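Local coordinates for protein L-lysine 6-oxidase (Marinomonas mediterranea, PDB 3WEU) that oxidises the epsilon-amino group of L-lysine with a cysteine tryptophylquinone cofactor, releasing ammonium and the hydrogen peroxide that makes it antibacterial, at residues V5-G10 and T436-N441; V23-E28 and Q59-K64; M27-L32 and E254-S259. All blocks are in the same frame, centred on the assembly; numbering follows the deposited sequence. Where two conformers were deposited one is given.

Near the N terminus strand 4-13 runs through residues 5-10, which interaction 1 joins to residues 436-441, the C-terminal part of helix 433-439 and what follows, closing a loop of more than 400 residues. The other two contacts fall within that loop. Interaction 2 closes a short one, bringing the end of strand 22-24 onto strand 58-66, a neighbour of strand 4-13 in the same sheet. Interaction 3 overlaps it at Met-27 and Glu-28 and brings the turn beginning at Glu-28 to residues 254-259, ahead of helix 261-272. Asn-441 ties the three together, bonding Glu-28 O and Gly-30 N.

Interaction 1: residues V5-G10 and T436-N441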
ATOM      1  N   VAL A   5      17.143  46.388 -13.926  1.00 20.17           N
ATOM      2  CA  VAL A   5      16.828  45.186 -14.687  1.00 21.39           C
ATOM      3  C   VAL A   5      15.317  44.944 -14.584  1.00 20.89           C
ATOM      4  O   VAL A   5      14.702  45.145 -13.525  1.00 19.36           O
ATOM      5  CB  VAL A   5      17.589  44.016 -14.100  1.00 21.70           C
ATOM      6  CG1 VAL A   5      17.156  42.660 -14.672  1.00 20.29           C
ATOM      7  CG2 VAL A   5      19.095  44.240 -14.233  1.00 22.61           C
ATOM      8  N   HIS A   6      14.725  44.622 -15.706  1.00 17.64           N
ATOM      9  CA  HIS A   6      13.315  44.246 -15.732  1.00 18.73           C
ATOM     10  C   HIS A   6      13.113  42.958 -16.532  1.00 17.85           C
ATOM     11  O   HIS A   6      13.776  42.746 -17.574  1.00 20.41           O
ATOM     12  CB  HIS A   6      12.462  45.345 -16.293  1.00 18.53           C
ATOM     13  CG  HIS A   6      12.521  46.602 -15.501  1.00 20.32           C
ATOM     14  ND1 HIS A   6      11.888  46.737 -14.284  1.00 20.51           N
ATOM     15  CD2 HIS A   6      13.134  47.797 -15.748  1.00 24.87           C
ATOM     16  CE1 HIS A   6      12.157  47.938 -13.789  1.00 24.45           C
ATOM     17  NE2 HIS A   6      12.891  48.604 -14.670  1.00 24.85           N
ATOM     18  N   PRO A   7      12.153  42.136 -16.121  1.00 17.38           N
ATOM     19  CA  PRO A   7      11.281  42.355 -14.937  1.00 17.40           C
ATOM     20  C   PRO A   7      12.064  42.211 -13.590  1.00 18.91           C
ATOM     21  O   PRO A   7      13.084  41.551 -13.510  1.00 18.42           O
ATOM     22  CB  PRO A   7      10.298  41.170 -15.015  1.00 18.47           C
ATOM     23  CG  PRO A   7      11.075  40.086 -15.689  1.00 17.58           C
ATOM     24  CD  PRO A   7      11.868  40.844 -16.780  1.00 16.22           C
ATOM     25  N   SER A   8      11.554  42.824 -12.540  1.00 17.68           N
ATOM     26  CA  SER A   8      12.127  42.634 -11.185  1.00 18.15           C
ATOM     27  C   SER A   8      12.006  41.191 -10.672  1.00 17.32           C
ATOM     28  O   SER A   8      12.899  40.691  -9.918  1.00 17.89           O
ATOM     29  CB  SER A   8      11.469  43.646 -10.237  1.00 19.48           C
ATOM     30  OG  SER A   8      10.127  43.304 -10.025  1.00 17.91           O
ATOM     31  N   ILE A   9      10.937  40.490 -11.043  1.00 15.16           N
ATOM     32  CA  ILE A   9      10.781  39.124 -10.700  1.00 14.75           C
ATOM     33  C   ILE A   9      10.397  38.382 -11.980  1.00 16.32           C
ATOM     34  O   ILE A   9       9.286  38.479 -12.427  1.00 14.10           O
ATOM     35  CB  ILE A   9       9.728  38.887  -9.592  1.00 15.17           C
ATOM     36  CG1 ILE A   9      10.099  39.614  -8.283  1.00 17.43           C
ATOM     37  CG2 ILE A   9       9.645  37.401  -9.306  1.00 15.47           C
ATOM     38  CD1 ILE A   9       9.000  39.644  -7.192  1.00 19.47           C
ATOM     39  N   GLY A  10      11.331  37.637 -12.558  1.00 16.59           N
ATOM     40  CA  GLY A  10      11.037  36.906 -13.786  1.00 17.57           C
ATOM     41  C   GLY A  10      10.263  35.626 -13.521  1.00 17.56           C
ATOM     42  O   GLY A  10      10.298  35.078 -12.422  1.00 15.15           O
ATOM     43  N   THR A 436       4.991  44.174 -14.080  1.00 17.20           N
ATOM     44  CA  THR A 436       3.670  43.573 -13.835  1.00 18.38           C
ATOM     45  C   THR A 436       3.422  42.353 -14.718  1.00 20.11           C
ATOM     46  O   THR A 436       2.667  41.445 -14.328  1.00 17.44           O
ATOM     47  CB  THR A 436       2.572  44.624 -13.984  1.00 18.60           C
ATOM     48  OG1 THR A 436       2.522  45.087 -15.331  1.00 17.22           O
ATOM     49  CG2 THR A 436       2.819  45.765 -13.045  1.00 19.21           C
ATOM     50  N   ALA A 437       4.048  42.318 -15.911  1.00 16.50           N
ATOM     51  CA  ALA A 437       3.733  41.310 -16.897  1.00 18.92           C
ATOM     52  C   ALA A 437       4.237  39.949 -16.522  1.00 18.85           C
ATOM     53  O   ALA A 437       3.753  38.999 -17.084  1.00 22.03           O
ATOM     54  CB  ALA A 437       4.295  41.654 -18.259  1.00 18.80           C
ATOM     55  N   SER A 438       5.225  39.852 -15.643  1.00 16.03           N
ATOM     56  CA  SER A 438       5.712  38.557 -15.253  1.00 16.15           C
ATOM     57  C   SER A 438       4.815  38.004 -14.158  1.00 15.62           C
ATOM     58  O   SER A 438       4.085  36.999 -14.351  1.00 16.45           O
ATOM     59  CB  SER A 438       7.162  38.664 -14.760  1.00 16.99           C
ATOM     60  OG  SER A 438       7.264  39.719 -13.810  1.00 14.91           O
ATOM     61  N   ILE A 439       4.866  38.660 -13.007  1.00 15.29           N
ATOM     62  CA  ILE A 439       4.172  38.159 -11.827  1.00 14.38           C
ATOM     63  C   ILE A 439       2.671  38.396 -11.848  1.00 14.79           C
ATOM     64  O   ILE A 439       1.955  37.786 -11.078  1.00 15.15           O
ATOM     65  CB  ILE A 439       4.794  38.662 -10.535  1.00 13.62           C
ATOM     66  CG1 ILE A 439       4.888  40.157 -10.510  1.00 13.39           C
ATOM     67  CG2 ILE A 439       6.178  38.055 -10.372  1.00 14.37           C
ATOM     68  CD1 ILE A 439       5.139  40.653  -9.084  1.00 15.17           C
ATOM     69  N   GLY A 440       2.183  39.234 -12.745  1.00 14.63           N
ATOM     70  CA  GLY A 440       0.733  39.411 -12.925  1.00 13.17           C
ATOM     71  C   GLY A 440       0.118  38.164 -13.519  1.00 14.12           C
ATOM     72  O   GLY A 440      -1.102  37.965 -13.387  1.00 12.29           O
ATOM     73  N   ASN A 441       0.971  37.293 -14.069  1.00 12.86           N
ATOM     74  CA  ASN A 441       0.520  35.963 -14.523  1.00 14.70           C
ATOM     75  C   ASN A 441       0.643  34.838 -13.509  1.00 14.89           C
ATOM     76  O   ASN A 441       0.476  33.684 -13.866  1.00 14.66           O
ATOM     77  CB  ASN A 441       1.229  35.661 -15.824  1.00 14.87           C
ATOM     78  CG  ASN A 441       0.774  36.606 -16.917  1.00 16.04           C
ATOM     79  OD1 ASN A 441      -0.420  36.775 -17.100  1.00 15.04           O
ATOM     80  ND2 ASN A 441       1.696  37.216 -17.619  1.00 16.78           N
TER
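Polar contact between residues 5-10 and 436-441 rests on one hydrogen bond, from Ser-438 OG to the backbone carbonyl Ile-9 O, 2.7 Å long. The hydroxyl lies fairly well in line with the carbonyl, at a C=O...O angle of 155°, and is tilted 25° from its plane. Ser-438 OG stands between its own backbone N and carbonyl carbon (chi1 49°), which turns it to the strand; the same oxygen also makes a weak bond back to Asp-435 O within its own helix.

Apolar contact flanks this bond. Pro-7, which follows a cis peptide bond, sets its CB 3.6 Å from Ser-438 OG, so a ring carbon lies beside the hydroxyl. The two isoleucines meet through their branch methyls: Ile-9 CG2 is 3.7 Å from Ile-439 CG2, and the side chains cross obliquely. Held anti to its carbonyl carbon, Ile-439 CG2 also approaches Ile-9 CB at 3.7 Å, so this one methyl rests against the root of the Ile-9 branch as well as its methyl. Gly-10 CA, 4.4 Å from Ser-438 CB, continues the contact along the strand.

Just outside the two segments, Asp-435 OD1 accepts from Ser-8 N and is hydrogen-bonded to His-6 ND1, a second polar link between helix and strand. Ile-439 also packs on Leu-261 and Cys-265 of helix 261-272, while Ile-9 touches Val-245 of strand 237-247. All the touching residues are buried. The arrangement is that of a helix packed against a sheet strand at its break, where the cis Pro-7 interrupts it, here joining strand 4-13, part of the N-terminal LodA family region, to helix 433-439 of the C-terminal one.

Interaction 2: residues V23-E28 and Q59-K64; sequences VLNPME and QGQVFK
Val-23 O takes two contacts from strand 58-66. Gly-60 N donates to it over 2.8 Å in a nearly straight bond (N-H...O 165°), and Gln-59 CA adds a CA-H...O contact at 3.4 Å. This is the parallel pairing of Val-23 with Gln-59, where the short, weakly bonded strand 22-24 joins the sheet. Beyond it the chain leaves the strand direction, and the side chain of Asn-25 takes over the bonding: Val-62 N donates to Asn-25 OD1 over 2.9 Å, arriving from above the carboxamide plane. The chi1 of 47° sets CG between backbone N and carbonyl carbon, and Asn-25 ND2 turns back to its neighbour's carbonyl, Pro-26 O, at 3.0 Å. Both ends of that amide are thus engaged. Gln-61 NE2 lies 3.4 Å from Asn-25 CG, the two amide planes 34° apart; this nitrogen donates to Val-62 O, while Gln-61 OE1 accepts from Val-11 N of strand 4-13. The side-chain carbonyl of Asn-25 takes the Val-62 N-H that a backbone carbonyl would accept in a continuing parallel pair, which extends the bonding where the chain leaves the sheet.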
ATOM      1  N   VAL A  23       9.101  28.769 -25.821  1.00 15.88           N
ATOM      2  CA  VAL A  23       8.487  30.008 -26.088  1.00 16.03           C
ATOM      3  C   VAL A  23       9.062  31.064 -25.141  1.00 17.62           C
ATOM      4  O   VAL A  23       9.685  30.736 -24.132  1.00 16.19           O
ATOM      5  CB  VAL A  23       6.930  29.885 -25.984  1.00 16.60           C
ATOM      6  CG1 VAL A  23       6.409  28.923 -27.044  1.00 18.95           C
ATOM      7  CG2 VAL A  23       6.448  29.356 -24.654  1.00 15.57           C
ATOM      8  N   LEU A  24       8.833  32.327 -25.482  1.00 16.68           N
ATOM      9  CA  LEU A  24       9.193  33.421 -24.646  1.00 17.22           C
ATOM     10  C   LEU A  24       7.982  33.961 -23.859  1.00 16.85           C
ATOM     11  O   LEU A  24       6.796  33.633 -24.071  1.00 15.16           O
ATOM     12  CB  LEU A  24       9.779  34.556 -25.498  1.00 16.44           C
ATOM     13  CG  LEU A  24      11.055  34.127 -26.250  1.00 17.44           C
ATOM     14  CD1 LEU A  24      11.586  35.279 -27.019  1.00 17.95           C
ATOM     15  CD2 LEU A  24      12.120  33.569 -25.301  1.00 17.64           C
ATOM     16  N   ASN A  25       8.323  34.830 -22.926  1.00 16.24           N
ATOM     17  CA  ASN A  25       7.383  35.243 -21.896  1.00 16.73           C
ATOM     18  C   ASN A  25       6.236  36.047 -22.431  1.00 15.51           C
ATOM     19  O   ASN A  25       6.349  36.746 -23.437  1.00 17.85           O
ATOM     20  CB  ASN A  25       8.055  36.133 -20.855  1.00 15.90           C
ATOM     21  CG  ASN A  25       8.883  37.216 -21.471  1.00 17.91           C
ATOM     22  OD1 ASN A  25      10.010  36.975 -21.954  1.00 18.70           O
ATOM     23  ND2 ASN A  25       8.350  38.446 -21.463  1.00 18.44           N
ATOM     24  N   PRO A  26       5.120  35.964 -21.742  1.00 17.08           N
ATOM     25  CA  PRO A  26       4.006  36.860 -22.006  1.00 17.71           C
ATOM     26  C   PRO A  26       4.504  38.286 -21.827  1.00 17.16           C
ATOM     27  O   PRO A  26       5.407  38.503 -21.037  1.00 16.98           O
ATOM     28  CB  PRO A  26       3.062  36.568 -20.862  1.00 18.29           C
ATOM     29  CG  PRO A  26       3.284  35.108 -20.521  1.00 18.82           C
ATOM     30  CD  PRO A  26       4.781  34.932 -20.731  1.00 16.60           C
ATOM     31  N   MET A  27       3.860  39.217 -22.493  1.00 16.91           N
ATOM     32  CA  MET A  27       4.243  40.599 -22.488  1.00 19.31           C
ATOM     33  C   MET A  27       3.207  41.458 -21.818  1.00 18.89           C
ATOM     34  O   MET A  27       3.354  42.659 -21.735  1.00 16.41           O
ATOM     35  CB  MET A  27       4.529  41.077 -23.899  1.00 24.03           C
ATOM     36  CG  MET A  27       5.767  40.311 -24.410  1.00 32.67           C
ATOM     37  SD  MET A  27       6.176  40.646 -26.153  1.00 41.33           S
ATOM     38  CE  MET A  27       7.236  42.072 -25.810  1.00 40.82           C
ATOM     39  N   GLU A  28       2.188  40.830 -21.248  1.00 17.63           N
ATOM     40  CA  GLU A  28       1.214  41.545 -20.489  1.00 17.25           C
ATOM     41  C   GLU A  28       0.479  40.541 -19.619  1.00 16.46           C
ATOM     42  O   GLU A  28       0.613  39.323 -19.791  1.00 15.87           O
ATOM     43  CB  GLU A  28       0.208  42.250 -21.426  1.00 20.78           C
ATOM     44  CG  GLU A  28      -0.655  41.318 -22.220  1.00 22.08           C
ATOM     45  CD  GLU A  28      -1.523  42.025 -23.289  1.00 29.94           C
ATOM     46  OE1 GLU A  28      -1.985  43.140 -23.093  1.00 31.16           O
ATOM     47  OE2 GLU A  28      -1.833  41.419 -24.293  1.00 30.68           O
ATOM     48  N   GLN A  59       8.677  27.779 -21.154  0.50 14.41           N
ATOM     49  CA  GLN A  59       8.555  29.222 -21.330  0.50 13.61           C
ATOM     50  C   GLN A  59       9.731  29.861 -20.664  0.50 15.21           C
ATOM     51  O   GLN A  59       9.985  29.635 -19.474  0.50 14.38           O
ATOM     52  CB  GLN A  59       7.315  29.774 -20.648  0.50 13.66           C
ATOM     53  CG  GLN A  59       7.158  31.288 -20.556  0.50 13.32           C
ATOM     54  CD  GLN A  59       5.765  31.637 -19.976  0.50 12.54           C
ATOM     55  OE1 GLN A  59       4.794  31.227 -20.532  0.50 19.27           O
ATOM     56  NE2 GLN A  59       5.703  32.192 -18.868  0.50 11.63           N
ATOM     57  N   GLY A  60      10.392  30.727 -21.411  1.00 15.54           N
ATOM     58  CA  GLY A  60      11.537  31.448 -20.906  1.00 16.57           C
ATOM     59  C   GLY A  60      11.251  32.862 -20.630  1.00 16.48           C
ATOM     60  O   GLY A  60      10.326  33.428 -21.233  1.00 20.21           O
ATOM     61  N   GLN A  61      11.959  33.449 -19.648  1.00 15.76           N
ATOM     62  CA  GLN A  61      11.869  34.883 -19.374  1.00 15.73           C
ATOM     63  C   GLN A  61      13.007  35.654 -19.977  1.00 16.75           C
ATOM     64  O   GLN A  61      14.164  35.382 -19.655  1.00 18.38           O
ATOM     65  CB  GLN A  61      11.853  35.141 -17.887  1.00 14.45           C
ATOM     66  CG  GLN A  61      11.834  36.584 -17.489  1.00 13.68           C
ATOM     67  CD  GLN A  61      10.439  37.159 -17.607  1.00 15.78           C
ATOM     68  OE1 GLN A  61       9.536  36.765 -16.886  1.00 15.53           O
ATOM     69  NE2 GLN A  61      10.271  38.091 -18.496  1.00 15.06           N
ATOM     70  N   VAL A  62      12.670  36.676 -20.765  1.00 17.09           N
ATOM     71  CA  VAL A  62      13.646  37.690 -21.219  1.00 17.57           C
ATOM     72  C   VAL A  62      13.801  38.727 -20.149  1.00 17.28           C
ATOM     73  O   VAL A  62      12.806  39.216 -19.592  1.00 16.76           O
ATOM     74  CB  VAL A  62      13.185  38.367 -22.516  1.00 19.01           C
ATOM     75  CG1 VAL A  62      14.109  39.490 -22.956  1.00 21.26           C
ATOM     76  CG2 VAL A  62      13.035  37.329 -23.613  1.00 19.35           C
ATOM     77  N   PHE A  63      15.044  39.068 -19.827  1.00 17.07           N
ATOM     78  CA  PHE A  63      15.332  40.198 -18.987  1.00 16.73           C
ATOM     79  C   PHE A  63      16.100  41.230 -19.798  1.00 17.65           C
ATOM     80  O   PHE A  63      16.927  40.866 -20.667  1.00 19.20           O
ATOM     81  CB  PHE A  63      16.219  39.829 -17.796  1.00 16.20           C
ATOM     82  CG  PHE A  63      15.595  38.941 -16.758  1.00 15.74           C
ATOM     83  CD1 PHE A  63      15.589  37.607 -16.916  1.00 15.97           C
ATOM     84  CD2 PHE A  63      15.152  39.473 -15.535  1.00 16.18           C
ATOM     85  CE1 PHE A  63      15.060  36.772 -15.943  1.00 16.86           C
ATOM     86  CE2 PHE A  63      14.646  38.639 -14.526  1.00 17.08           C
ATOM     87  CZ  PHE A  63      14.603  37.280 -14.720  1.00 16.86           C
ATOM     88  N   LYS A  64      15.835  42.487 -19.503  1.00 17.00           N
ATOM     89  CA  LYS A  64      16.418  43.668 -20.190  1.00 19.02           C
ATOM     90  C   LYS A  64      17.009  44.558 -19.103  1.00 20.95           C
ATOM     91  O   LYS A  64      16.557  44.536 -17.938  1.00 19.00           O
ATOM     92  CB  LYS A  64      15.382  44.398 -20.928  1.00 19.16           C
ATOM     93  CG  LYS A  64      14.794  43.559 -22.062  1.00 20.13           C
ATOM     94  CD  LYS A  64      13.801  44.380 -22.894  1.00 21.05           C
ATOM     95  CE  LYS A  64      13.037  43.465 -23.839  1.00 21.74           C
ATOM     96  NZ  LYS A  64      12.059  44.248 -24.665  1.00 21.44           N
TER

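Interaction 3: residues M27-L32 and E254-S259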
ATOM      1  N   MET A  27       3.860  39.217 -22.493  1.00 16.91           N
ATOM      2  CA  MET A  27       4.243  40.599 -22.488  1.00 19.31           C
ATOM      3  C   MET A  27       3.207  41.458 -21.818  1.00 18.89           C
ATOM      4  O   MET A  27       3.354  42.659 -21.735  1.00 16.41           O
ATOM      5  CB  MET A  27       4.529  41.077 -23.899  1.00 24.03           C
ATOM      6  CG  MET A  27       5.767  40.311 -24.410  1.00 32.67           C
ATOM      7  SD  MET A  27       6.176  40.646 -26.153  1.00 41.33           S
ATOM      8  CE  MET A  27       7.236  42.072 -25.810  1.00 40.82           C
ATOM      9  N   GLU A  28       2.188  40.830 -21.248  1.00 17.63           N
ATOM     10  CA  GLU A  28       1.214  41.545 -20.489  1.00 17.25           C
ATOM     11  C   GLU A  28       0.479  40.541 -19.619  1.00 16.46           C
ATOM     12  O   GLU A  28       0.613  39.323 -19.791  1.00 15.87           O
ATOM     13  CB  GLU A  28       0.208  42.250 -21.426  1.00 20.78           C
ATOM     14  CG  GLU A  28      -0.655  41.318 -22.220  1.00 22.08           C
ATOM     15  CD  GLU A  28      -1.523  42.025 -23.289  1.00 29.94           C
ATOM     16  OE1 GLU A  28      -1.985  43.140 -23.093  1.00 31.16           O
ATOM     17  OE2 GLU A  28      -1.833  41.419 -24.293  1.00 30.68           O
ATOM     18  N   ILE A  29      -0.273  41.064 -18.676  1.00 15.40           N
ATOM     19  CA  ILE A  29      -1.132  40.225 -17.786  1.00 16.20           C
ATOM     20  C   ILE A  29      -2.225  39.597 -18.627  1.00 15.27           C
ATOM     21  O   ILE A  29      -2.926  40.255 -19.369  1.00 14.59           O
ATOM     22  CB  ILE A  29      -1.698  41.027 -16.635  1.00 15.94           C
ATOM     23  CG1 ILE A  29      -0.572  41.619 -15.783  1.00 17.41           C
ATOM     24  CG2 ILE A  29      -2.628  40.187 -15.785  1.00 15.84           C
ATOM     25  CD1 ILE A  29      -1.078  42.210 -14.504  1.00 19.89           C
ATOM     26  N   GLY A  30      -2.302  38.278 -18.602  1.00 15.84           N
ATOM     27  CA  GLY A  30      -3.318  37.572 -19.412  1.00 17.06           C
ATOM     28  C   GLY A  30      -2.849  37.354 -20.859  1.00 17.61           C
ATOM     29  O   GLY A  30      -3.615  36.910 -21.676  1.00 17.06           O
ATOM     30  N   GLY A  31      -1.575  37.675 -21.124  1.00 16.76           N
ATOM     31  CA  GLY A  31      -1.019  37.589 -22.437  1.00 16.18           C
ATOM     32  C   GLY A  31      -0.545  36.207 -22.762  1.00 16.24           C
ATOM     33  O   GLY A  31      -0.060  35.469 -21.868  1.00 14.69           O
ATOM     34  N   LEU A  32      -0.641  35.823 -24.033  1.00 12.81           N
ATOM     35  CA  LEU A  32      -0.039  34.568 -24.460  1.00 14.64           C
ATOM     36  C   LEU A  32       1.497  34.671 -24.487  1.00 14.45           C
ATOM     37  O   LEU A  32       2.025  35.725 -24.698  1.00 16.03           O
ATOM     38  CB  LEU A  32      -0.558  34.177 -25.839  1.00 14.75           C
ATOM     39  CG  LEU A  32      -1.999  33.723 -25.966  1.00 15.78           C
ATOM     40  CD1 LEU A  32      -2.428  33.552 -27.432  1.00 16.85           C
ATOM     41  CD2 LEU A  32      -2.237  32.395 -25.293  1.00 17.47           C
ATOM     42  N   GLU A 254      -4.535  32.920 -20.887  1.00 14.95           N
ATOM     43  CA  GLU A 254      -5.358  34.101 -21.119  1.00 13.15           C
ATOM     44  C   GLU A 254      -6.304  34.423 -19.974  1.00 14.41           C
ATOM     45  O   GLU A 254      -6.959  35.464 -20.018  1.00 14.29           O
ATOM     46  CB  GLU A 254      -6.160  33.915 -22.366  1.00 13.32           C
ATOM     47  CG  GLU A 254      -5.279  33.827 -23.584  1.00 14.11           C
ATOM     48  CD  GLU A 254      -5.930  33.173 -24.807  1.00 14.22           C
ATOM     49  OE1 GLU A 254      -5.932  33.778 -25.923  1.00 15.01           O
ATOM     50  OE2 GLU A 254      -6.409  32.014 -24.688  1.00 14.26           O
ATOM     51  N   ILE A 255      -6.443  33.534 -19.004  1.00 12.70           N
ATOM     52  CA  ILE A 255      -7.360  33.727 -17.885  1.00 12.42           C
ATOM     53  C   ILE A 255      -6.543  34.209 -16.684  1.00 14.10           C
ATOM     54  O   ILE A 255      -5.562  33.590 -16.301  1.00 14.29           O
ATOM     55  CB  ILE A 255      -8.093  32.419 -17.552  1.00 14.18           C
ATOM     56  CG1 ILE A 255      -8.830  31.954 -18.831  1.00 14.49           C
ATOM     57  CG2 ILE A 255      -9.050  32.616 -16.384  1.00 13.27           C
ATOM     58  CD1 ILE A 255      -9.721  30.794 -18.750  1.00 18.48           C
ATOM     59  N   VAL A 256      -6.927  35.372 -16.162  1.00 11.90           N
ATOM     60  CA  VAL A 256      -6.171  36.068 -15.133  1.00 12.65           C
ATOM     61  C   VAL A 256      -6.830  35.884 -13.755  1.00 12.89           C
ATOM     62  O   VAL A 256      -8.055  35.949 -13.637  1.00 13.15           O
ATOM     63  CB  VAL A 256      -6.181  37.557 -15.517  1.00 12.36           C
ATOM     64  CG1 VAL A 256      -5.421  38.417 -14.524  1.00 12.63           C
ATOM     65  CG2 VAL A 256      -5.594  37.756 -16.913  1.00 13.25           C
ATOM     66  N   ASN A 257      -6.006  35.685 -12.742  1.00 12.67           N
ATOM     67  CA  ASN A 257      -6.442  35.596 -11.360  1.00 13.22           C
ATOM     68  C   ASN A 257      -6.991  36.932 -10.876  1.00 13.65           C
ATOM     69  O   ASN A 257      -6.444  37.991 -11.154  1.00 12.12           O
ATOM     70  CB  ASN A 257      -5.285  35.109 -10.475  1.00 13.79           C
ATOM     71  CG  ASN A 257      -4.853  33.680 -10.832  1.00 14.17           C
ATOM     72  OD1 ASN A 257      -5.478  32.731 -10.392  1.00 13.44           O
ATOM     73  ND2 ASN A 257      -3.837  33.534 -11.682  1.00 13.28           N
ATOM     74  N   ILE A 258      -8.111  36.866 -10.153  1.00 13.59           N
ATOM     75  CA  ILE A 258      -8.686  38.030  -9.562  1.00 12.77           C
ATOM     76  C   ILE A 258      -7.676  38.863  -8.772  1.00 13.16           C
ATOM     77  O   ILE A 258      -7.604  40.089  -8.964  1.00 13.27           O
ATOM     78  CB  ILE A 258      -9.920  37.689  -8.727  1.00 11.94           C
ATOM     79  CG1 ILE A 258     -11.099  37.295  -9.645  1.00 12.35           C
ATOM     80  CG2 ILE A 258     -10.332  38.919  -7.861  1.00 13.58           C
ATOM     81  CD1 ILE A 258     -12.210  36.505  -8.925  1.00 13.13           C
ATOM     82  N   SER A 259      -6.900  38.204  -7.922  1.00 12.00           N
ATOM     83  CA  SER A 259      -5.744  38.842  -7.268  1.00 13.29           C
ATOM     84  C   SER A 259      -4.481  38.087  -7.731  1.00 13.33           C
ATOM     85  O   SER A 259      -4.285  36.886  -7.449  1.00 12.87           O
ATOM     86  CB  SER A 259      -5.872  38.868  -5.737  1.00 13.82           C
ATOM     87  OG  SER A 259      -7.126  39.442  -5.313  1.00 15.69           O
TER
HETATM   88  O   HOH W   1      -6.455  37.639 -21.344  1.00 25.31           O
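A type II beta turn, Glu-28 to Gly-31, brings its tip against the loop that leads into helix 261-272; Gly-30, Val-256 and Glu-254 carry most of the contact. Glu-28 O accepts from Gly-31 N at 3.0 Å to close the turn. Val-256 sets its CG2 3.4 Å from Gly-30 CA: Gly-30, having no CB, lets this methyl close on its CA, and its positive phi of 84° is that favoured by glycine at the third position of a type II turn. The other methyl, Val-256 CG1, meets Ile-29 CG2 at 3.5 Å, the two side chains crossing at about a right angle. With CG1 anti to the backbone N (chi1 180°), that methyl faces Ile-29, while CG2 falls to Gly-30.

No direct hydrogen bond joins the two segments. Gly-30 O instead receives a CA-H...O contact from Glu-254 CA (3.4 Å, angle at H 167°), and a water bridges the backbones, donating to Gly-30 O over 3.0 Å and to Glu-254 O over 2.6 Å. The turn belongs to the loop between strands 22-24 and 34-36, and Asn-441 OD1 accepts from Gly-30 N on it. Further along, Leu-32 lies against the extended chain of Glu-254 from CG to the carboxylate, with Leu-32 CD2 3.8 Å from Glu-254 CG and Leu-32 CD1 near Glu-254 OE1; the other carboxylate oxygen, OE2, accepts from Asp-634 N. Glu-254 O and Val-256 N are both held by the side-chain amide of Gln-308, at the end of helix 295-308.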